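Side-chain contacts in acyl-ACP thioesterase (Bacteroides thetaiotaomicron, PDB 2ESS), which probably hydrolyses the thioester of fatty acyl-ACP, releasing free fatty acids: residues V20-R25 with F189-Y194; Y167-I172 with I182-D187; V232-N235 with V239-R242. All coordinates share one frame; numbering follows the deposited sequence.

Interaction 1 of 3, residues V20-R25 with F189-Y194; sequences VDFNGR and FPIELY
F22 and N23, neighbours in a type I beta turn from D21 to G24, meet the first turn of the helix 191-196 through one ring and one amide. This joins a loop of the N-terminal hotdog domain, ahead of the helix 28-45, to the C-terminal hotdog domain. The F22 ring makes the apolar half of the contact. Its CE2 atom lies 3.7 Å from Y194 CB, which sits at the ring edge close to the ring plane, and 3.9 Å from I191 CG1, which comes in obliquely. The phenyl group reaches the helix because its CG stands between the backbone N and the carbonyl carbon (chi1 70°). The polar half is a hydrogen bond from N23 ND2 to Y194 O, 3.1 Å long and bent to 141° at the hydrogen. The acceptor lies almost in the amide plane of N23, whereas the donor stands 39° out of the carbonyl plane of Y194.

Y194 therefore offers its CB and main-chain oxygen here, while its phenol turns elsewhere: OH is hydrogen-bonded to L186 O, and the ring stacks with Y167 of the second subunit. That same Y167 packs on F22 and bonds D21 OD2, so the dimer interface borders the contact directly. P190 occupies the N-cap position of the helix, and L193 N bonds back to P190 O at the start of the helix. On the other segment, D21 organises the turn that presents F22 and N23. G24 N closes the turn on D21 O at 2.8 Å, and D21 OD1 grips two backbone amides from opposite faces of its carboxylate plane: N23 N at 2.9 Å, forming an Asx turn, and R25 N at 3.1 Å.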
loop_
_atom_site.group_PDB
_atom_site.type_symbol
_atom_site.label_atom_id
_atom_site.label_comp_id
_atom_site.label_asym_id
_atom_site.label_seq_id
_atom_site.Cartn_x
_atom_site.Cartn_y
_atom_site.Cartn_z
ATOM N N VAL A 20 5.377 -6.389 2.920
ATOM C CA VAL A 20 5.928 -7.047 4.101
ATOM C C VAL A 20 6.957 -6.190 4.793
ATOM O O VAL A 20 7.491 -5.266 4.201
ATOM C CB VAL A 20 6.537 -8.433 3.773
ATOM C CG1 VAL A 20 5.462 -9.351 3.168
ATOM C CG2 VAL A 20 7.857 -8.285 2.934
ATOM N N ASP A 21 7.242 -6.505 6.062
ATOM C CA ASP A 21 8.221 -5.771 6.860
ATOM C C ASP A 21 9.614 -6.368 6.767
ATOM O O ASP A 21 9.857 -7.278 5.959
ATOM C CB ASP A 21 7.761 -5.644 8.325
ATOM C CG ASP A 21 7.643 -7.013 9.069
ATOM O OD1 ASP A 21 8.258 -8.025 8.651
ATOM O OD2 ASP A 21 6.904 -7.034 10.091
ATOM N N PHE A 22 10.535 -5.843 7.582
ATOM C CA PHE A 22 11.912 -6.275 7.515
ATOM C C PHE A 22 12.127 -7.729 7.935
ATOM O O PHE A 22 13.175 -8.288 7.618
ATOM C CB PHE A 22 12.856 -5.350 8.285
ATOM C CG PHE A 22 12.703 -5.425 9.765
ATOM C CD1 PHE A 22 13.436 -6.344 10.511
ATOM C CD2 PHE A 22 11.804 -4.594 10.422
ATOM C CE1 PHE A 22 13.299 -6.418 11.885
ATOM C CE2 PHE A 22 11.680 -4.652 11.811
ATOM C CZ PHE A 22 12.415 -5.567 12.542
ATOM N N ASN A 23 11.139 -8.333 8.600
ATOM C CA ASN A 23 11.179 -9.796 8.874
ATOM C C ASN A 23 10.448 -10.626 7.794
ATOM O O ASN A 23 10.317 -11.843 7.928
ATOM C CB ASN A 23 10.576 -10.138 10.226
ATOM C CG ASN A 23 11.368 -9.577 11.414
ATOM O OD1 ASN A 23 12.590 -9.648 11.478
ATOM N ND2 ASN A 23 10.625 -9.001 12.366
ATOM N N GLY A 24 10.022 -9.977 6.718
ATOM C CA GLY A 24 9.335 -10.648 5.597
ATOM C C GLY A 24 7.879 -11.004 5.851
ATOM O O GLY A 24 7.318 -11.801 5.140
ATOM N N ARG A 25 7.274 -10.433 6.885
ATOM C CA ARG A 25 5.890 -10.742 7.261
ATOM C C ARG A 25 5.005 -9.608 6.862
ATOM O O ARG A 25 5.401 -8.453 6.968
ATOM C CB ARG A 25 5.765 -10.878 8.784
ATOM C CG ARG A 25 6.645 -11.939 9.391
ATOM C CD ARG A 25 6.035 -13.269 9.156
ATOM N NE ARG A 25 6.978 -14.351 9.372
ATOM C CZ ARG A 25 6.663 -15.635 9.294
ATOM N NH1 ARG A 25 5.417 -15.998 9.054
ATOM N NH2 ARG A 25 7.604 -16.569 9.477
ATOM N N PHE A 189 6.892 2.590 17.369
ATOM C CA PHE A 189 7.565 1.617 18.240
ATOM C C PHE A 189 8.985 1.332 17.808
ATOM O O PHE A 189 9.253 1.277 16.623
ATOM C CB PHE A 189 6.771 0.331 18.339
ATOM C CG PHE A 189 5.414 0.556 18.877
ATOM C CD1 PHE A 189 5.226 0.713 20.238
ATOM C CD2 PHE A 189 4.349 0.726 18.027
ATOM C CE1 PHE A 189 3.995 0.968 20.737
ATOM C CE2 PHE A 189 3.100 0.997 18.516
ATOM C CZ PHE A 189 2.918 1.114 19.868
ATOM N N PRO A 190 9.892 1.138 18.788
ATOM C CA PRO A 190 11.292 0.937 18.492
ATOM C C PRO A 190 11.508 -0.342 17.721
ATOM O O PRO A 190 10.801 -1.338 17.932
ATOM C CB PRO A 190 11.974 0.871 19.867
ATOM C CG PRO A 190 10.925 0.752 20.854
ATOM C CD PRO A 190 9.610 1.133 20.228
ATOM N N ILE A 191 12.482 -0.295 16.836
ATOM C CA ILE A 191 12.757 -1.396 15.960
ATOM C C ILE A 191 13.161 -2.669 16.753
ATOM O O ILE A 191 12.850 -3.782 16.311
ATOM C CB ILE A 191 13.802 -0.980 14.874
ATOM C CG1 ILE A 191 13.426 -1.563 13.508
ATOM C CG2 ILE A 191 15.214 -1.365 15.272
ATOM C CD1 ILE A 191 12.231 -0.854 12.795
ATOM N N GLU A 192 13.802 -2.495 17.922
ATOM C CA GLU A 192 14.169 -3.620 18.802
ATOM C C GLU A 192 12.950 -4.434 19.226
ATOM O O GLU A 192 13.060 -5.625 19.464
ATOM C CB GLU A 192 14.924 -3.127 20.048
ATOM N N LEU A 193 11.792 -3.788 19.309
ATOM C CA LEU A 193 10.538 -4.468 19.639
ATOM C C LEU A 193 10.102 -5.391 18.487
ATOM O O LEU A 193 9.735 -6.536 18.692
ATOM C CB LEU A 193 9.460 -3.409 19.934
ATOM C CG LEU A 193 8.310 -3.663 20.878
ATOM C CD1 LEU A 193 8.703 -4.565 22.073
ATOM C CD2 LEU A 193 7.810 -2.300 21.351
ATOM N N TYR A 194 10.164 -4.879 17.268
ATOM C CA TYR A 194 9.824 -5.657 16.098
ATOM C C TYR A 194 10.879 -6.751 15.822
ATOM O O TYR A 194 10.575 -7.785 15.227
ATOM C CB TYR A 194 9.693 -4.731 14.893
ATOM C CG TYR A 194 8.493 -3.827 14.958
ATOM C CD1 TYR A 194 7.205 -4.346 14.909
ATOM C CD2 TYR A 194 8.641 -2.458 15.020
ATOM C CE1 TYR A 194 6.097 -3.506 14.963
ATOM C CE2 TYR A 194 7.563 -1.624 15.048
ATOM C CZ TYR A 194 6.292 -2.142 15.049
ATOM O OH TYR A 194 5.214 -1.283 15.080
#

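Interaction 2 of 3, residues Y167-I172 with I182-D187; sequences YSDIDI and IEHILD. With CA (calcium ion), chain B.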
loop_
_atom_site.group_PDB
_atom_site.type_symbol
_atom_site.label_atom_id
_atom_site.label_comp_id
_atom_site.label_asym_id
_atom_site.label_seq_id
_atom_site.Cartn_x
_atom_site.Cartn_y
_atom_site.Cartn_z
ATOM N N TYR A 167 -0.350 14.461 1.229
ATOM C CA TYR A 167 -1.024 13.909 0.058
ATOM C C TYR A 167 -1.180 12.383 0.100
ATOM O O TYR A 167 -2.243 11.855 -0.199
ATOM C CB TYR A 167 -0.290 14.353 -1.205
ATOM C CG TYR A 167 -0.741 13.721 -2.487
ATOM C CD1 TYR A 167 -1.988 14.005 -3.028
ATOM C CD2 TYR A 167 0.079 12.819 -3.154
ATOM C CE1 TYR A 167 -2.384 13.443 -4.219
ATOM C CE2 TYR A 167 -0.310 12.238 -4.326
ATOM C CZ TYR A 167 -1.530 12.556 -4.868
ATOM O OH TYR A 167 -1.917 11.954 -6.029
ATOM N N SER A 168 -0.139 11.656 0.495
ATOM C CA SER A 168 -0.243 10.188 0.524
ATOM C C SER A 168 -1.201 9.633 1.578
ATOM O O SER A 168 -1.550 8.471 1.522
ATOM C CB SER A 168 1.128 9.595 0.780
ATOM O OG SER A 168 1.641 10.193 1.968
ATOM N N ASP A 169 -1.583 10.438 2.554
ATOM C CA ASP A 169 -2.504 10.009 3.600
ATOM C C ASP A 169 -3.975 10.080 3.238
ATOM O O ASP A 169 -4.762 9.401 3.876
ATOM C CB ASP A 169 -2.314 10.822 4.889
ATOM C CG ASP A 169 -0.941 10.615 5.513
ATOM O OD1 ASP A 169 -0.563 9.446 5.763
ATOM O OD2 ASP A 169 -0.236 11.633 5.725
ATOM N N ILE A 170 -4.336 10.831 2.197
ATOM C CA ILE A 170 -5.723 11.261 2.004
ATOM C C ILE A 170 -6.430 10.427 0.972
ATOM O O ILE A 170 -5.880 10.171 -0.096
ATOM C CB ILE A 170 -5.772 12.743 1.605
ATOM C CG1 ILE A 170 -4.936 13.585 2.572
ATOM C CG2 ILE A 170 -7.231 13.278 1.517
ATOM C CD1 ILE A 170 -5.447 13.566 4.034
ATOM N N ASP A 171 -7.647 9.999 1.314
ATOM C CA ASP A 171 -8.528 9.252 0.419
ATOM C C ASP A 171 -9.459 10.153 -0.396
ATOM O O ASP A 171 -9.364 11.405 -0.356
ATOM C CB ASP A 171 -9.347 8.196 1.210
ATOM C CG ASP A 171 -10.398 8.817 2.185
ATOM O OD1 ASP A 171 -10.869 9.972 2.048
ATOM O OD2 ASP A 171 -10.761 8.092 3.127
ATOM N N ILE A 172 -10.371 9.510 -1.125
ATOM C CA ILE A 172 -11.285 10.205 -2.025
ATOM C C ILE A 172 -12.217 11.181 -1.311
ATOM O O ILE A 172 -12.668 12.111 -1.931
ATOM C CB ILE A 172 -12.155 9.198 -2.834
ATOM C CG1 ILE A 172 -12.752 9.867 -4.079
ATOM C CG2 ILE A 172 -13.198 8.485 -1.896
ATOM C CD1 ILE A 172 -13.402 8.853 -5.088
ATOM N N ILE A 182 -3.068 3.329 10.949
ATOM C CA ILE A 182 -2.375 2.112 11.396
ATOM C C ILE A 182 -0.868 2.203 11.166
ATOM O O ILE A 182 -0.077 1.988 12.102
ATOM C CB ILE A 182 -2.940 0.852 10.706
ATOM C CG1 ILE A 182 -4.418 0.669 11.098
ATOM C CG2 ILE A 182 -2.130 -0.391 11.096
ATOM C CD1 ILE A 182 -5.110 -0.564 10.435
ATOM N N GLU A 183 -0.465 2.525 9.938
ATOM C CA GLU A 183 0.953 2.711 9.618
ATOM C C GLU A 183 1.645 3.726 10.521
ATOM O O GLU A 183 2.737 3.473 11.019
ATOM C CB GLU A 183 1.142 3.178 8.180
ATOM C CG GLU A 183 0.834 2.108 7.110
ATOM C CD GLU A 183 1.088 2.606 5.652
ATOM O OE1 GLU A 183 1.779 3.662 5.494
ATOM O OE2 GLU A 183 0.600 1.934 4.692
ATOM N N HIS A 184 1.027 4.892 10.715
ATOM C CA HIS A 184 1.676 5.910 11.557
ATOM C C HIS A 184 1.805 5.467 13.034
ATOM O O HIS A 184 2.782 5.752 13.675
ATOM C CB HIS A 184 0.961 7.257 11.430
ATOM C CG HIS A 184 1.023 7.832 10.046
ATOM N ND1 HIS A 184 2.211 8.015 9.368
ATOM C CD2 HIS A 184 0.043 8.243 9.205
ATOM C CE1 HIS A 184 1.956 8.511 8.167
ATOM N NE2 HIS A 184 0.649 8.664 8.048
ATOM N N ILE A 185 0.811 4.758 13.557
ATOM C CA ILE A 185 0.851 4.298 14.937
ATOM C C ILE A 185 1.975 3.278 15.116
ATOM O O ILE A 185 2.782 3.359 16.069
ATOM C CB ILE A 185 -0.541 3.729 15.370
ATOM C CG1 ILE A 185 -1.553 4.876 15.492
ATOM C CG2 ILE A 185 -0.459 2.978 16.704
ATOM C CD1 ILE A 185 -2.953 4.416 15.500
ATOM N N LEU A 186 2.031 2.333 14.184
ATOM C CA LEU A 186 3.045 1.271 14.237
ATOM C C LEU A 186 4.438 1.817 14.038
ATOM O O LEU A 186 5.370 1.250 14.579
ATOM C CB LEU A 186 2.737 0.125 13.284
ATOM C CG LEU A 186 1.423 -0.603 13.700
ATOM C CD1 LEU A 186 1.180 -1.824 12.842
ATOM C CD2 LEU A 186 1.412 -0.990 15.201
ATOM N N ASP A 187 4.581 2.981 13.393
ATOM C CA ASP A 187 5.911 3.657 13.324
ATOM C C ASP A 187 6.388 4.277 14.626
ATOM O O ASP A 187 7.517 4.681 14.695
ATOM C CB ASP A 187 5.967 4.728 12.220
ATOM C CG ASP A 187 5.980 4.117 10.786
ATOM O OD1 ASP A 187 6.437 2.966 10.642
ATOM O OD2 ASP A 187 5.548 4.790 9.812
HETATM CA CA CA B . -11.967 7.098 4.211
HETATM O O HOH W 1 -10.973 5.557 5.448
#
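The side chains of D169 and H184 approach from opposite directions and meet in one nearly straight hydrogen bond, from H184 NE2 to D169 OD1, 2.7 Å long with 172° at the hydrogen. The two flat groups use different aspects. OD1 lies at the edge of the imidazole, in the ring plane, but the ring nitrogen meets that oxygen from above the carboxylate, whose plane is turned 68° from the ring. In H184, CG is anti to the carbonyl carbon (chi1 -63°), which carries the ring out from the helix 178-186 toward the loop that follows strand 161-164. This His-carboxylate pair thus ties that loop to helix 178-186, within the C-terminal hotdog domain. The other carboxylate oxygen, D169 OD2, accepts from the backbone N of K166, so both oxygens have partners and the rotation of the group is restrained. Two residues on, D171 turns to calcium: its OD2 binds the ion, at a modelled distance doubtfully short for calcium, H175 NE2 and water 1 are further ligands, and D171 OD1 accepts from N173 N.

Interaction 3 of 3, residues V232-N235 with V239-R242; sequences VKKN and VVCR
Backbone hydrogen bonds set the register between V232-N235 and V239-R242, two antiparallel strands whose local axes run 166° apart and approach to 4.5 Å. V232 N donates to C241 O over 2.9 Å, nearly straight at the hydrogen. V232 O faces two successive amides: V240 N bonds it at 2.9 Å, while C241 N makes a longer, weak bond. A CA-H...O contact from V239 adds to the crowd round this oxygen. V232 and C241 form a hydrogen-bonded pair, but K233 then faces V239 in a non-hydrogen-bonded pair, so the register slips by one residue.

Apolar contacts follow from that slip. The two methyls of V232 divide their work: CG2 touches C241 SG at 3.6 Å, and CG1, anti to the backbone N (chi1 -172°), meets V240 CG2 at 3.8 Å. The extra residue V240 thereby brings its side chain against the same valine as C241, and both also lie on Y181 of the helix 178-186. The other V240 methyl, CG1, is met by K234 CD at 3.7 Å, the K234 and V240 side chains crossing at about a right angle. On the face opposite V232 and C241, K233 CG comes within 4.0 Å of V239 CG2.

Charged ends find partners beyond the two segments. The methylenes of both lysines touch the hairpin partner, while K234 NZ is hydrogen-bonded to E209 O and K233 makes a cation-pi contact with the F219 ring. Two residues, V240 and C241, opposite the single V232, with a positional shift between the pairs, make this a classic beta bulge in the hairpin of strands 227-234 and 238-247 of the C-terminal hotdog sheet.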
loop_
_atom_site.group_PDB
_atom_site.type_symbol
_atom_site.label_atom_id
_atom_site.label_comp_id
_atom_site.label_asym_id
_atom_site.label_seq_id
_atom_site.Cartn_x
_atom_site.Cartn_y
_atom_site.Cartn_z
ATOM N N VAL A 232 -4.394 9.374 19.068
ATOM C CA VAL A 232 -4.000 10.347 18.069
ATOM C C VAL A 232 -4.967 11.536 18.158
ATOM O O VAL A 232 -6.186 11.354 18.169
ATOM C CB VAL A 232 -4.010 9.784 16.622
ATOM C CG1 VAL A 232 -3.388 10.800 15.648
ATOM C CG2 VAL A 232 -3.252 8.448 16.529
ATOM N N LYS A 233 -4.419 12.741 18.247
ATOM C CA LYS A 233 -5.216 13.970 18.272
ATOM C C LYS A 233 -4.860 14.876 17.098
ATOM O O LYS A 233 -3.709 14.905 16.643
ATOM C CB LYS A 233 -4.988 14.763 19.555
ATOM C CG LYS A 233 -5.441 14.090 20.796
ATOM C CD LYS A 233 -5.209 14.983 21.994
ATOM C CE LYS A 233 -5.337 14.203 23.277
ATOM N NZ LYS A 233 -5.133 15.084 24.478
ATOM N N LYS A 234 -5.837 15.627 16.611
ATOM C CA LYS A 234 -5.555 16.630 15.595
ATOM C C LYS A 234 -5.584 18.037 16.178
ATOM O O LYS A 234 -6.367 18.359 17.088
ATOM C CB LYS A 234 -6.499 16.509 14.386
ATOM C CG LYS A 234 -7.908 17.050 14.568
ATOM C CD LYS A 234 -8.756 16.797 13.311
ATOM C CE LYS A 234 -10.213 17.202 13.550
ATOM N NZ LYS A 234 -11.034 17.121 12.332
ATOM N N ASN A 235 -4.693 18.853 15.636
ATOM C CA ASN A 235 -4.535 20.234 15.995
ATOM C C ASN A 235 -4.622 20.449 17.509
ATOM O O ASN A 235 -5.291 21.343 18.005
ATOM C CB ASN A 235 -5.511 21.073 15.153
ATOM C CG ASN A 235 -5.265 20.884 13.612
ATOM O OD1 ASN A 235 -4.107 20.778 13.149
ATOM N ND2 ASN A 235 -6.347 20.830 12.840
ATOM N N VAL A 239 -9.517 14.266 19.658
ATOM C CA VAL A 239 -9.136 12.886 19.392
ATOM C C VAL A 239 -9.691 12.412 18.060
ATOM O O VAL A 239 -10.896 12.524 17.806
ATOM C CB VAL A 239 -9.564 11.938 20.509
ATOM C CG1 VAL A 239 -9.279 10.499 20.130
ATOM C CG2 VAL A 239 -8.837 12.303 21.815
ATOM N N VAL A 240 -8.815 11.886 17.204
ATOM C CA VAL A 240 -9.266 11.286 15.944
ATOM C C VAL A 240 -9.270 9.755 15.951
ATOM O O VAL A 240 -10.106 9.140 15.283
ATOM C CB VAL A 240 -8.502 11.837 14.702
ATOM C CG1 VAL A 240 -8.800 13.353 14.586
ATOM C CG2 VAL A 240 -6.986 11.543 14.777
ATOM N N CYS A 241 -8.338 9.136 16.662
ATOM C CA CYS A 241 -8.426 7.689 16.855
ATOM C C CYS A 241 -7.676 7.262 18.086
ATOM O O CYS A 241 -6.888 8.023 18.628
ATOM C CB CYS A 241 -7.968 6.931 15.628
ATOM S SG CYS A 241 -6.313 7.182 15.144
ATOM N N ARG A 242 -7.955 6.035 18.522
ATOM C CA ARG A 242 -7.258 5.374 19.605
ATOM C C ARG A 242 -6.920 3.977 19.120
ATOM O O ARG A 242 -7.577 3.440 18.186
ATOM C CB ARG A 242 -8.108 5.328 20.893
ATOM C CG ARG A 242 -8.275 6.692 21.528
ATOM C CD ARG A 242 -9.043 6.689 22.855
ATOM N NE ARG A 242 -10.433 6.720 22.522
ATOM C CZ ARG A 242 -11.220 7.783 22.582
ATOM N NH1 ARG A 242 -10.805 8.961 23.037
ATOM N NH2 ARG A 242 -12.462 7.626 22.187
#

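Along the chain, interaction 1 spans interaction 2, and interaction 3 follows both. Interaction 1 joins the N-terminal hotdog domain to the C-terminal one, whereas interactions 2 and 3 lie wholly within the latter. Centres of interactions 1 and 2 are 18 Å apart, yet the two touch, Y194 OH lying 2.6 Å from L186 O and so linking the consecutive helices 178-186 and 191-196. Interactions 2 and 3, with centres 13 Å apart, meet where I185 CG1 packs on V232 CG2 at 4.1 Å, between helix and sheet. Interactions 1 and 3 do not touch. The second subunit contacts interactions 1 and 2 but not 3, so both the loops and the helices of these two contacts border the dimer interface.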